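Local atomic coordinates of PbICP-C (PDB entry 3PNR), a protein that probably inhibits papain-like cysteine proteases as a falstatin-type inhibitor domain of the malaria parasite Plasmodium berghei. Residues B[39-44]-B[176-181]; B[55-60]-B[151-156]; B[70-75]-B[166-171]; B[100-105]-B[161-166]. All blocks are in the same frame, centred on the assembly; numbering follows the deposited sequence.

Overall arrangement
The four contacts hold together a sandwich of two beta sheets. Contacts 1 and 3 lie in one sheet: contact 1 pairs 178-186 with the outermost strand 41-49, and contact 3 pairs 159-168 with 68-75. Contact 2 pairs two strands of the other sheet. Contact 4 has no hydrogen bond of its own: it packs the sheets against each other, sharing strand 159-168 with contact 3 and lying beside contact 2 through strand 100-107. Contact 1, partly exposed, is rich in amides and charge. Contact 2 is buried, with aliphatic side chains facing contact 4. Contact 3 runs from buried backbone bonds out to a cadmium ion and to the chain of another protein.

Contact 1 (B[39-44]-B[176-181]); sequences QTNQET and GANTKI
Asn41 to Thr44 run parallel to Asn178 to Ile181, the two strand axes 4.7 Å apart and 18° from parallel. The backbone bonds are soundest at the start, where Asn41 N gives to Ala177 O (2.9 Å) and Asn41 O receives Thr179 N (2.9 Å); farther on, the bond from Glu43 N to Thr179 O is weak. Thr40 OG1 accepts weak bonds from the amides of Gly176 and Ala177. Asn41 keeps CG between its backbone N and carbonyl carbon (chi1 65°), which lifts the amide over the sheet on the side shared with Asn178, Glu43 and Lys180. Its ND2 is used twice, giving to Asn178 OD1 at 2.8 Å and to Gln39 O at 2.7 Å. The two side-chain amides stand almost perpendicular, and the bond to OD1 lies in the amide plane of Asn41 but arrives from above the carbonyl plane of Asn178; that OD1 also takes Ser37 N. On the same face the bent Lys180 chain brings NZ to Glu43 OE1 in a 2.7 Å salt bridge, nearly along the C-O axis. On the other face Ile181 packs beside Thr44, and Thr179 OG1 bonds Ser166 OG. Strand 41-49, outermost in its sheet, thus pairs in parallel with the last strand, 178-186, consistent with the immunoglobulin-like sandwich of chagasin-type inhibitors.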
loop_
_atom_site.group_PDB
_atom_site.type_symbol
_atom_site.label_atom_id
_atom_site.label_comp_id
_atom_site.label_asym_id
_atom_site.label_seq_id
_atom_site.Cartn_x
_atom_site.Cartn_y
_atom_site.Cartn_z
ATOM N N GLN B 39 9.587 -14.664 -4.815
ATOM C CA GLN B 39 11.029 -14.777 -4.936
ATOM C C GLN B 39 11.502 -13.994 -6.153
ATOM O O GLN B 39 10.821 -13.930 -7.179
ATOM C CB GLN B 39 11.449 -16.239 -5.055
ATOM C CG GLN B 39 10.920 -17.125 -3.945
ATOM C CD GLN B 39 10.949 -18.593 -4.320
ATOM O OE1 GLN B 39 11.786 -19.024 -5.116
ATOM N NE2 GLN B 39 10.031 -19.372 -3.751
ATOM N N THR B 40 12.669 -13.383 -6.015
ATOM C CA THR B 40 13.312 -12.676 -7.106
ATOM C C THR B 40 13.517 -13.605 -8.293
ATOM O O THR B 40 14.049 -14.706 -8.142
ATOM C CB THR B 40 14.677 -12.146 -6.657
ATOM O OG1 THR B 40 14.493 -11.221 -5.576
ATOM C CG2 THR B 40 15.393 -11.461 -7.809
ATOM N N ASN B 41 13.095 -13.163 -9.473
ATOM C CA ASN B 41 13.201 -14.000 -10.664
ATOM C C ASN B 41 13.311 -13.247 -11.986
ATOM O O ASN B 41 13.140 -12.030 -12.053
ATOM C CB ASN B 41 12.032 -14.979 -10.734
ATOM C CG ASN B 41 10.709 -14.288 -10.925
ATOM O OD1 ASN B 41 10.225 -14.157 -12.045
ATOM N ND2 ASN B 41 10.114 -13.832 -9.830
ATOM N N GLN B 42 13.576 -14.013 -13.036
ATOM C CA GLN B 42 13.808 -13.489 -14.370
ATOM C C GLN B 42 12.903 -14.250 -15.336
ATOM O O GLN B 42 12.508 -15.384 -15.061
ATOM C CB GLN B 42 15.270 -13.721 -14.735
ATOM C CG GLN B 42 15.802 -12.882 -15.866
ATOM C CD GLN B 42 17.324 -12.922 -15.935
ATOM O OE1 GLN B 42 18.004 -13.071 -14.914
ATOM N NE2 GLN B 42 17.864 -12.785 -17.145
ATOM N N GLU B 43 12.561 -13.628 -16.457
ATOM C CA GLU B 43 11.742 -14.287 -17.469
ATOM C C GLU B 43 11.981 -13.640 -18.822
ATOM O O GLU B 43 11.492 -12.544 -19.087
ATOM C CB GLU B 43 10.252 -14.223 -17.102
ATOM C CG GLU B 43 9.312 -14.925 -18.090
ATOM C CD GLU B 43 7.835 -14.773 -17.724
ATOM O OE1 GLU B 43 7.538 -14.099 -16.717
ATOM O OE2 GLU B 43 6.965 -15.320 -18.440
ATOM N N THR B 44 12.749 -14.306 -19.677
ATOM C CA THR B 44 12.921 -13.814 -21.037
ATOM C C THR B 44 11.788 -14.321 -21.915
ATOM O O THR B 44 11.242 -15.404 -21.693
ATOM C CB THR B 44 14.270 -14.208 -21.656
ATOM O OG1 THR B 44 15.335 -13.780 -20.802
ATOM C CG2 THR B 44 14.431 -13.537 -23.015
ATOM N N GLY B 176 12.270 -9.546 -3.815
ATOM C CA GLY B 176 11.274 -10.133 -4.697
ATOM C C GLY B 176 11.051 -9.415 -6.010
ATOM O O GLY B 176 9.911 -9.275 -6.461
ATOM N N ALA B 177 12.140 -8.973 -6.632
ATOM C CA ALA B 177 12.067 -8.324 -7.938
ATOM C C ALA B 177 11.765 -9.317 -9.062
ATOM O O ALA B 177 12.488 -10.298 -9.243
ATOM C CB ALA B 177 13.360 -7.554 -8.229
ATOM N N ASN B 178 10.682 -9.061 -9.797
ATOM C CA ASN B 178 10.311 -9.861 -10.960
ATOM C C ASN B 178 10.721 -9.139 -12.243
ATOM O O ASN B 178 10.141 -8.108 -12.603
ATOM C CB ASN B 178 8.800 -10.122 -10.998
ATOM C CG ASN B 178 8.336 -11.094 -9.926
ATOM O OD1 ASN B 178 7.842 -12.179 -10.233
ATOM N ND2 ASN B 178 8.476 -10.704 -8.663
ATOM N N THR B 179 11.709 -9.689 -12.943
ATOM C CA THR B 179 12.269 -9.022 -14.107
ATOM C C THR B 179 11.811 -9.675 -15.402
ATOM O O THR B 179 11.824 -10.902 -15.524
ATOM C CB THR B 179 13.788 -9.017 -14.025
ATOM O OG1 THR B 179 14.181 -8.522 -12.734
ATOM C CG2 THR B 179 14.387 -8.148 -15.119
ATOM N N LYS B 180 11.377 -8.850 -16.352
ATOM C CA LYS B 180 10.960 -9.333 -17.666
ATOM C C LYS B 180 11.857 -8.792 -18.776
ATOM O O LYS B 180 11.854 -7.593 -19.058
ATOM C CB LYS B 180 9.512 -8.951 -17.970
ATOM C CG LYS B 180 8.497 -9.348 -16.905
ATOM C CD LYS B 180 8.552 -10.823 -16.535
ATOM C CE LYS B 180 7.291 -11.231 -15.774
ATOM N NZ LYS B 180 7.577 -12.231 -14.704
ATOM N N ILE B 181 12.627 -9.686 -19.394
ATOM C CA ILE B 181 13.375 -9.358 -20.603
ATOM C C ILE B 181 12.584 -9.744 -21.847
ATOM O O ILE B 181 12.221 -10.903 -22.028
ATOM C CB ILE B 181 14.695 -10.117 -20.660
ATOM C CG1 ILE B 181 15.473 -9.925 -19.357
ATOM C CG2 ILE B 181 15.496 -9.683 -21.894
ATOM C CD1 ILE B 181 16.285 -11.131 -18.957
#

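Contact 2 (B[55-60]-B[151-156])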
loop_
_atom_site.group_PDB
_atom_site.type_symbol
_atom_site.label_atom_id
_atom_site.label_comp_id
_atom_site.label_asym_id
_atom_site.label_seq_id
_atom_site.Cartn_x
_atom_site.Cartn_y
_atom_site.Cartn_z
ATOM N N LEU B 55 4.100 -2.635 -30.815
ATOM C CA LEU B 55 3.919 -3.723 -29.857
ATOM C C LEU B 55 3.472 -3.226 -28.480
ATOM O O LEU B 55 4.122 -2.365 -27.874
ATOM C CB LEU B 55 5.207 -4.535 -29.736
ATOM C CG LEU B 55 5.280 -5.599 -28.639
ATOM C CD1 LEU B 55 4.167 -6.632 -28.795
ATOM C CD2 LEU B 55 6.657 -6.261 -28.634
ATOM N N CYS B 56 2.359 -3.775 -27.995
ATOM C CA CYS B 56 1.785 -3.374 -26.712
ATOM C C CYS B 56 2.177 -4.352 -25.607
ATOM O O CYS B 56 1.816 -5.531 -25.651
ATOM C CB CYS B 56 0.255 -3.288 -26.797
ATOM S SG CYS B 56 -0.415 -2.188 -28.083
ATOM N N ILE B 57 2.922 -3.860 -24.622
ATOM C CA ILE B 57 3.242 -4.661 -23.446
ATOM C C ILE B 57 2.291 -4.318 -22.297
ATOM O O ILE B 57 2.275 -3.186 -21.799
ATOM C CB ILE B 57 4.703 -4.475 -23.004
ATOM C CG1 ILE B 57 5.649 -4.723 -24.181
ATOM C CG2 ILE B 57 5.039 -5.431 -21.880
ATOM C CD1 ILE B 57 5.796 -6.188 -24.561
ATOM N N ASP B 58 1.479 -5.297 -21.907
ATOM C CA ASP B 58 0.537 -5.139 -20.801
ATOM C C ASP B 58 1.122 -5.737 -19.520
ATOM O O ASP B 58 1.276 -6.961 -19.394
ATOM C CB ASP B 58 -0.801 -5.806 -21.126
ATOM C CG ASP B 58 -1.655 -4.977 -22.070
ATOM O OD1 ASP B 58 -1.157 -3.957 -22.599
ATOM O OD2 ASP B 58 -2.831 -5.349 -22.276
ATOM N N LEU B 59 1.441 -4.859 -18.573
ATOM C CA LEU B 59 2.117 -5.244 -17.343
ATOM C C LEU B 59 1.156 -5.342 -16.159
ATOM O O LEU B 59 0.465 -4.376 -15.811
ATOM C CB LEU B 59 3.230 -4.245 -17.046
ATOM C CG LEU B 59 4.314 -4.165 -18.116
ATOM C CD1 LEU B 59 4.987 -2.797 -18.123
ATOM C CD2 LEU B 59 5.322 -5.282 -17.907
ATOM N N GLU B 60 1.126 -6.515 -15.539
ATOM C CA GLU B 60 0.179 -6.795 -14.466
ATOM C C GLU B 60 0.828 -6.774 -13.083
ATOM O O GLU B 60 1.980 -7.181 -12.911
ATOM C CB GLU B 60 -0.497 -8.148 -14.702
ATOM C CG GLU B 60 -1.758 -8.349 -13.887
ATOM C CD GLU B 60 -2.841 -7.355 -14.256
ATOM O OE1 GLU B 60 -2.926 -6.980 -15.447
ATOM O OE2 GLU B 60 -3.607 -6.951 -13.354
ATOM N N SER B 151 3.287 -0.515 -21.468
ATOM C CA SER B 151 4.450 0.011 -22.196
ATOM C C SER B 151 4.326 -0.171 -23.718
ATOM O O SER B 151 3.682 -1.110 -24.202
ATOM C CB SER B 151 5.763 -0.599 -21.688
ATOM O OG SER B 151 6.898 0.062 -22.240
ATOM N N VAL B 152 4.958 0.735 -24.461
ATOM C CA VAL B 152 4.843 0.777 -25.915
ATOM C C VAL B 152 6.174 0.520 -26.626
ATOM O O VAL B 152 7.166 1.219 -26.380
ATOM C CB VAL B 152 4.298 2.142 -26.369
ATOM C CG1 VAL B 152 4.179 2.189 -27.881
ATOM C CG2 VAL B 152 2.961 2.411 -25.707
ATOM N N ILE B 153 6.191 -0.476 -27.510
ATOM C CA ILE B 153 7.403 -0.801 -28.266
ATOM C C ILE B 153 7.232 -0.584 -29.772
ATOM O O ILE B 153 6.294 -1.101 -30.381
ATOM C CB ILE B 153 7.865 -2.253 -28.009
ATOM C CG1 ILE B 153 8.174 -2.463 -26.523
ATOM C CG2 ILE B 153 9.090 -2.580 -28.860
ATOM C CD1 ILE B 153 8.426 -3.911 -26.141
ATOM N N LYS B 154 8.150 0.176 -30.366
ATOM C CA LYS B 154 8.104 0.460 -31.803
ATOM C C LYS B 154 9.480 0.366 -32.467
ATOM O O LYS B 154 10.420 1.073 -32.088
ATOM C CB LYS B 154 7.484 1.836 -32.057
ATOM C CG LYS B 154 7.541 2.301 -33.502
ATOM C CD LYS B 154 6.877 3.662 -33.648
ATOM C CE LYS B 154 7.372 4.403 -34.878
ATOM N NZ LYS B 154 6.845 5.797 -34.920
ATOM N N GLY B 155 9.584 -0.515 -33.459
ATOM C CA GLY B 155 10.816 -0.698 -34.206
ATOM C C GLY B 155 10.972 0.310 -35.330
ATOM O O GLY B 155 9.990 0.739 -35.941
ATOM N N HIS B 156 12.215 0.692 -35.599
ATOM C CA HIS B 156 12.516 1.651 -36.655
ATOM C C HIS B 156 13.564 1.098 -37.617
ATOM O O HIS B 156 13.817 1.667 -38.680
ATOM C CB HIS B 156 13.017 2.963 -36.052
ATOM C CG HIS B 156 12.012 3.656 -35.189
ATOM N ND1 HIS B 156 12.356 4.309 -34.024
ATOM C CD2 HIS B 156 10.672 3.798 -35.319
ATOM C CE1 HIS B 156 11.272 4.830 -33.478
ATOM N NE2 HIS B 156 10.236 4.532 -34.243
#
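Four backbone hydrogen bonds join Leu55 and Ile57 to Ile153 and Ser151 in antiparallel register. Leu55 and Ile153 form one hydrogen-bonded pair, with Leu55 N to Ile153 O at 2.7 Å and Ile153 N to Leu55 O at 2.8 Å. Ile57 and Ser151 form the next, where Ile57 N to Ser151 O and Ser151 N to Ile57 O are each 2.9 Å, and Cys56 with Val152 is the non-hydrogen-bonded pair between them. The apolar contacts lie on the face of Leu55, Ile57 and Ile153. Leu55 and Ile153 lie alongside each other and meet at CD2 and CD1, 3.9 Å. Ile153 CD1 also reaches diagonally to Ile57, touching its CG1 at 3.5 Å; with CG1 anti to the carbonyl carbon (chi1 -60°), Ile153 sends this branch across toward the neighbouring strand. Leu59 CD1 approaches Ser151 CB at 4.3 Å. The polar chemistry on this face is that of Ser151, whose OG is bonded to Thr103 O and to Tyr165 OH, tying it to strand 100-107 and to the opposing sheet. Asp58, on the other face, makes a salt bridge with Arg150. The contact thus joins regular backbone pairing to an otherwise apolar face, in which the Ser151 hydroxyl finds its partners inside the sandwich.

Contact 3 (B[70-75]-B[166-171]); sequences VLLGIH and SYYRPF. With CD (cadmium ion), chain F.
Val70 and Ser166 make the tight end of this contact, an antiparallel pair with Val70 N to Ser166 O at 2.9 Å and Ser166 N to Val70 O at 3.1 Å. Around it, apolar groups close in: Leu72 CD1 rests on Ser166 CB at 3.6 Å, and Val70 CG2 comes obliquely to the Tyr168 ring, 3.6 Å from CE1. Tyr168 has CG between its backbone N and carbonyl carbon (chi1 74°), which swings the ring back toward Val70; its OH bonds Pro87 O and its ring meets Phe86 edge-to-face. Past Leu72, strand 68-75 pairs with residues before Ser166: a classic beta bulge sets Leu72 and Gly73 together opposite Val164. At the strand's end His75 ND1 binds a cadmium ion at 2.4 Å, and a water oxygen lies 2.5 Å from the same ion; Asp77 is another ligand. In the other direction, after Tyr168, the chain leaves the sheet and meets the chain of another protein: Arg169 makes a salt bridge with an acidic side chain there and Phe171 an edge-to-face ring contact. Two backbone bonds and apolar packing hold the base of the 169-171 segment, whose charged and aromatic groups meet the other protein, consistent with a binding loop of a chagasin-type inhibitor.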
loop_
_atom_site.group_PDB
_atom_site.type_symbol
_atom_site.label_atom_id
_atom_site.label_comp_id
_atom_site.label_asym_id
_atom_site.label_seq_id
_atom_site.Cartn_x
_atom_site.Cartn_y
_atom_site.Cartn_z
ATOM N N VAL B 70 9.096 -0.664 -13.843
ATOM C CA VAL B 70 10.022 0.315 -14.411
ATOM C C VAL B 70 10.719 -0.232 -15.660
ATOM O O VAL B 70 11.229 -1.355 -15.654
ATOM C CB VAL B 70 11.085 0.708 -13.380
ATOM C CG1 VAL B 70 11.932 1.870 -13.878
ATOM C CG2 VAL B 70 10.422 1.058 -12.079
ATOM N N LEU B 71 10.728 0.549 -16.737
ATOM C CA LEU B 71 11.528 0.187 -17.907
ATOM C C LEU B 71 12.980 0.500 -17.599
ATOM O O LEU B 71 13.338 1.655 -17.375
ATOM C CB LEU B 71 11.087 0.944 -19.154
ATOM C CG LEU B 71 12.124 0.928 -20.288
ATOM C CD1 LEU B 71 12.187 -0.430 -20.987
ATOM C CD2 LEU B 71 11.844 2.045 -21.290
ATOM N N LEU B 72 13.812 -0.534 -17.582
ATOM C CA LEU B 72 15.169 -0.403 -17.068
ATOM C C LEU B 72 16.242 -0.273 -18.143
ATOM O O LEU B 72 17.321 0.253 -17.876
ATOM C CB LEU B 72 15.504 -1.572 -16.136
ATOM C CG LEU B 72 14.833 -1.544 -14.762
ATOM C CD1 LEU B 72 15.135 -2.832 -14.022
ATOM C CD2 LEU B 72 15.286 -0.327 -13.958
ATOM N N GLY B 73 15.967 -0.757 -19.349
ATOM C CA GLY B 73 16.966 -0.663 -20.397
ATOM C C GLY B 73 16.686 -1.365 -21.710
ATOM O O GLY B 73 15.892 -2.307 -21.776
ATOM N N ILE B 74 17.347 -0.871 -22.758
ATOM C CA ILE B 74 17.403 -1.523 -24.059
ATOM C C ILE B 74 18.864 -1.886 -24.325
ATOM O O ILE B 74 19.739 -1.022 -24.241
ATOM C CB ILE B 74 16.914 -0.582 -25.177
ATOM C CG1 ILE B 74 15.619 0.117 -24.768
ATOM C CG2 ILE B 74 16.698 -1.354 -26.471
ATOM C CD1 ILE B 74 14.376 -0.732 -24.974
ATOM N N HIS B 75 19.136 -3.155 -24.625
ATOM C CA HIS B 75 20.512 -3.604 -24.866
ATOM C C HIS B 75 20.660 -4.389 -26.169
ATOM O O HIS B 75 19.722 -5.044 -26.627
ATOM C CB HIS B 75 21.020 -4.477 -23.711
ATOM C CG HIS B 75 20.809 -3.876 -22.356
ATOM N ND1 HIS B 75 21.715 -3.015 -21.773
ATOM C CD2 HIS B 75 19.798 -4.015 -21.467
ATOM C CE1 HIS B 75 21.268 -2.646 -20.585
ATOM N NE2 HIS B 75 20.106 -3.237 -20.376
ATOM N N SER B 166 11.143 -4.366 -14.971
ATOM C CA SER B 166 11.108 -5.033 -13.684
ATOM C C SER B 166 10.070 -4.441 -12.759
ATOM O O SER B 166 9.826 -3.236 -12.761
ATOM C CB SER B 166 12.483 -5.036 -13.022
ATOM O OG SER B 166 12.612 -6.166 -12.172
ATOM N N TYR B 167 9.460 -5.332 -11.984
ATOM C CA TYR B 167 8.507 -5.002 -10.941
ATOM C C TYR B 167 9.285 -5.162 -9.651
ATOM O O TYR B 167 9.613 -6.283 -9.251
ATOM C CB TYR B 167 7.363 -6.014 -10.995
ATOM C CG TYR B 167 6.094 -5.643 -10.254
ATOM C CD1 TYR B 167 5.421 -4.460 -10.528
ATOM C CD2 TYR B 167 5.542 -6.507 -9.310
ATOM C CE1 TYR B 167 4.247 -4.133 -9.860
ATOM C CE2 TYR B 167 4.374 -6.194 -8.645
ATOM C CZ TYR B 167 3.729 -5.008 -8.924
ATOM O OH TYR B 167 2.570 -4.693 -8.259
ATOM N N TYR B 168 9.614 -4.042 -9.015
ATOM C CA TYR B 168 10.421 -4.078 -7.801
ATOM C C TYR B 168 10.050 -2.938 -6.853
ATOM O O TYR B 168 9.279 -2.050 -7.213
ATOM C CB TYR B 168 11.927 -4.064 -8.138
ATOM C CG TYR B 168 12.466 -2.730 -8.602
ATOM C CD1 TYR B 168 12.261 -2.288 -9.909
ATOM C CD2 TYR B 168 13.174 -1.905 -7.736
ATOM C CE1 TYR B 168 12.746 -1.061 -10.336
ATOM C CE2 TYR B 168 13.659 -0.667 -8.149
ATOM C CZ TYR B 168 13.448 -0.253 -9.454
ATOM O OH TYR B 168 13.934 0.970 -9.880
ATOM N N ARG B 169 10.586 -2.987 -5.637
ATOM C CA ARG B 169 10.452 -1.886 -4.692
ATOM C C ARG B 169 11.735 -1.051 -4.671
ATOM O O ARG B 169 12.820 -1.572 -4.397
ATOM C CB ARG B 169 10.174 -2.412 -3.280
ATOM C CG ARG B 169 8.893 -3.201 -3.115
ATOM C CD ARG B 169 8.740 -3.654 -1.672
ATOM N NE ARG B 169 7.347 -3.853 -1.277
ATOM C CZ ARG B 169 6.966 -4.266 -0.068
ATOM N NH1 ARG B 169 7.872 -4.530 0.868
ATOM N NH2 ARG B 169 5.680 -4.419 0.209
ATOM N N PRO B 170 11.611 0.250 -4.960
ATOM C CA PRO B 170 12.737 1.192 -4.986
ATOM C C PRO B 170 13.449 1.267 -3.643
ATOM O O PRO B 170 14.654 1.521 -3.577
ATOM C CB PRO B 170 12.060 2.528 -5.287
ATOM C CG PRO B 170 10.792 2.157 -5.996
ATOM C CD PRO B 170 10.347 0.871 -5.391
ATOM N N PHE B 171 12.691 1.052 -2.576
ATOM C CA PHE B 171 13.220 1.155 -1.229
ATOM C C PHE B 171 13.753 -0.182 -0.732
ATOM O O PHE B 171 14.285 -0.264 0.380
ATOM C CB PHE B 171 12.148 1.688 -0.279
ATOM C CG PHE B 171 10.854 0.905 -0.304
ATOM C CD1 PHE B 171 9.838 1.250 -1.179
ATOM C CD2 PHE B 171 10.651 -0.162 0.567
ATOM C CE1 PHE B 171 8.648 0.542 -1.200
ATOM C CE2 PHE B 171 9.464 -0.869 0.562
ATOM C CZ PHE B 171 8.458 -0.517 -0.326
HETATM CD CD CD F . 24.085 -3.390 -22.177
HETATM O O HOH W 1 23.691 -0.908 -22.346
#

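Contact 4 (B[100-105]-B[161-166]); sequences ISVTQP and YYIVYS
Facing sheets of a beta sandwich, probably immunoglobulin-like as in chagasin, meet here, with Ile100, Val102 and Pro105 of one layer set against Tyr161, Ile163 and Tyr165 of the other. Strand 100-102 and strand 161-166 run nearly parallel, 9° apart, with axes 10.1 Å from each other, the spacing of side-chain packing between layers and not of backbone pairing; no hydrogen bond crosses. At one end Ile100 lies over a face of the Tyr161 ring in a CH-pi contact, CD1 4.2 Å from the ring centroid, 25° off the normal and displaced toward the rim on the CG side. Ile100 and Tyr161 pass each other running opposite ways, and Tyr161 continues to a hydrogen bond from its OH to Lys157 O. Ile100 places CG1 anti to its backbone N (chi1 -169°), and the extended branch carries CD1 both to that ring and to Ile163 CD1, 4.1 Å away. In the middle Val102 and Ile163 point at each other tip to tip, CG2 to CD1 at 3.7 Å, where Ile74 of strand 68-75 and Ile153 of strand 146-155 join the apolar cluster. At the far end the Tyr165 ring is met obliquely by two side chains: Val102 CG1 comes to its hydroxyl end, 4.3 Å from Tyr165 CZ, and Pro105 to the ring nearer its root. The hydroxyl itself has Ser151 as its partner. Pro105 completes the row, its CG 4.2 Å from Tyr165 CD1.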
loop_
_atom_site.group_PDB
_atom_site.type_symbol
_atom_site.label_atom_id
_atom_site.label_comp_id
_atom_site.label_asym_id
_atom_site.label_seq_id
_atom_site.Cartn_x
_atom_site.Cartn_y
_atom_site.Cartn_z
ATOM N N ILE B 100 15.105 2.093 -32.316
ATOM C CA ILE B 100 13.942 1.638 -31.559
ATOM C C ILE B 100 13.451 2.691 -30.569
ATOM O O ILE B 100 14.207 3.569 -30.151
ATOM C CB ILE B 100 14.267 0.334 -30.790
ATOM C CG1 ILE B 100 12.993 -0.302 -30.217
ATOM C CG2 ILE B 100 15.308 0.603 -29.700
ATOM C CD1 ILE B 100 13.137 -1.794 -29.911
ATOM N N SER B 101 12.178 2.601 -30.198
ATOM C CA SER B 101 11.636 3.471 -29.160
ATOM C C SER B 101 10.702 2.709 -28.210
ATOM O O SER B 101 9.772 2.017 -28.649
ATOM C CB SER B 101 10.921 4.679 -29.773
ATOM O OG SER B 101 9.627 4.323 -30.220
ATOM N N VAL B 102 10.969 2.832 -26.910
ATOM C CA VAL B 102 10.140 2.195 -25.888
ATOM C C VAL B 102 9.830 3.136 -24.716
ATOM O O VAL B 102 10.695 3.874 -24.232
ATOM C CB VAL B 102 10.759 0.876 -25.372
ATOM C CG1 VAL B 102 9.674 -0.006 -24.771
ATOM C CG2 VAL B 102 11.480 0.137 -26.500
ATOM N N THR B 103 8.583 3.104 -24.263
ATOM C CA THR B 103 8.111 4.041 -23.250
ATOM C C THR B 103 8.092 3.442 -21.846
ATOM O O THR B 103 7.900 2.237 -21.681
ATOM C CB THR B 103 6.697 4.515 -23.589
ATOM O OG1 THR B 103 5.861 3.372 -23.806
ATOM C CG2 THR B 103 6.716 5.369 -24.846
ATOM N N GLN B 104 8.296 4.291 -20.839
ATOM C CA GLN B 104 8.143 3.881 -19.445
ATOM C C GLN B 104 6.702 3.450 -19.200
ATOM O O GLN B 104 5.772 4.074 -19.714
ATOM C CB GLN B 104 8.503 5.030 -18.499
ATOM C CG GLN B 104 9.994 5.290 -18.357
ATOM C CD GLN B 104 10.718 4.182 -17.604
ATOM O OE1 GLN B 104 10.098 3.352 -16.935
ATOM N NE2 GLN B 104 12.039 4.167 -17.714
ATOM N N PRO B 105 6.504 2.374 -18.419
ATOM C CA PRO B 105 5.118 1.950 -18.182
ATOM C C PRO B 105 4.297 3.069 -17.538
ATOM O O PRO B 105 4.814 3.809 -16.699
ATOM C CB PRO B 105 5.270 0.753 -17.233
ATOM C CG PRO B 105 6.659 0.246 -17.476
ATOM C CD PRO B 105 7.480 1.481 -17.769
ATOM N N TYR B 161 16.926 -6.766 -30.085
ATOM C CA TYR B 161 16.898 -5.848 -28.953
ATOM C C TYR B 161 16.458 -6.529 -27.658
ATOM O O TYR B 161 15.451 -7.243 -27.630
ATOM C CB TYR B 161 15.983 -4.660 -29.261
ATOM C CG TYR B 161 16.294 -3.966 -30.571
ATOM C CD1 TYR B 161 17.268 -2.981 -30.644
ATOM C CD2 TYR B 161 15.609 -4.296 -31.734
ATOM C CE1 TYR B 161 17.553 -2.344 -31.835
ATOM C CE2 TYR B 161 15.888 -3.663 -32.934
ATOM C CZ TYR B 161 16.861 -2.690 -32.976
ATOM O OH TYR B 161 17.145 -2.058 -34.163
ATOM N N TYR B 162 17.230 -6.309 -26.595
ATOM C CA TYR B 162 16.867 -6.760 -25.253
ATOM C C TYR B 162 16.219 -5.614 -24.485
ATOM O O TYR B 162 16.900 -4.668 -24.075
ATOM C CB TYR B 162 18.099 -7.255 -24.487
ATOM C CG TYR B 162 18.604 -8.599 -24.942
ATOM C CD1 TYR B 162 17.939 -9.765 -24.591
ATOM C CD2 TYR B 162 19.747 -8.703 -25.723
ATOM C CE1 TYR B 162 18.397 -10.996 -25.002
ATOM C CE2 TYR B 162 20.211 -9.927 -26.140
ATOM C CZ TYR B 162 19.533 -11.074 -25.777
ATOM O OH TYR B 162 19.995 -12.303 -26.194
ATOM N N ILE B 163 14.904 -5.702 -24.308
ATOM C CA ILE B 163 14.151 -4.710 -23.545
ATOM C C ILE B 163 13.888 -5.225 -22.134
ATOM O O ILE B 163 13.322 -6.307 -21.956
ATOM C CB ILE B 163 12.808 -4.400 -24.220
ATOM C CG1 ILE B 163 13.026 -4.142 -25.714
ATOM C CG2 ILE B 163 12.135 -3.220 -23.541
ATOM C CD1 ILE B 163 11.817 -3.587 -26.420
ATOM N N VAL B 164 14.300 -4.458 -21.130
ATOM C CA VAL B 164 14.208 -4.930 -19.747
ATOM C C VAL B 164 13.188 -4.181 -18.882
ATOM O O VAL B 164 13.234 -2.960 -18.740
ATOM C CB VAL B 164 15.579 -4.929 -19.060
ATOM C CG1 VAL B 164 15.463 -5.494 -17.658
ATOM C CG2 VAL B 164 16.570 -5.736 -19.879
ATOM N N TYR B 165 12.254 -4.935 -18.320
ATOM C CA TYR B 165 11.283 -4.384 -17.387
ATOM C C TYR B 165 11.457 -5.069 -16.048
ATOM O O TYR B 165 11.856 -6.236 -15.982
ATOM C CB TYR B 165 9.867 -4.658 -17.868
ATOM C CG TYR B 165 9.498 -4.006 -19.174
ATOM C CD1 TYR B 165 9.129 -2.670 -19.221
ATOM C CD2 TYR B 165 9.490 -4.735 -20.358
ATOM C CE1 TYR B 165 8.777 -2.070 -20.410
ATOM C CE2 TYR B 165 9.136 -4.146 -21.557
ATOM C CZ TYR B 165 8.779 -2.811 -21.576
ATOM O OH TYR B 165 8.424 -2.211 -22.760
ATOM N N SER B 166 11.143 -4.366 -14.971
ATOM C CA SER B 166 11.108 -5.033 -13.684
ATOM C C SER B 166 10.070 -4.441 -12.759
ATOM O O SER B 166 9.826 -3.236 -12.761
ATOM C CB SER B 166 12.483 -5.036 -13.022
ATOM O OG SER B 166 12.612 -6.166 -12.172
#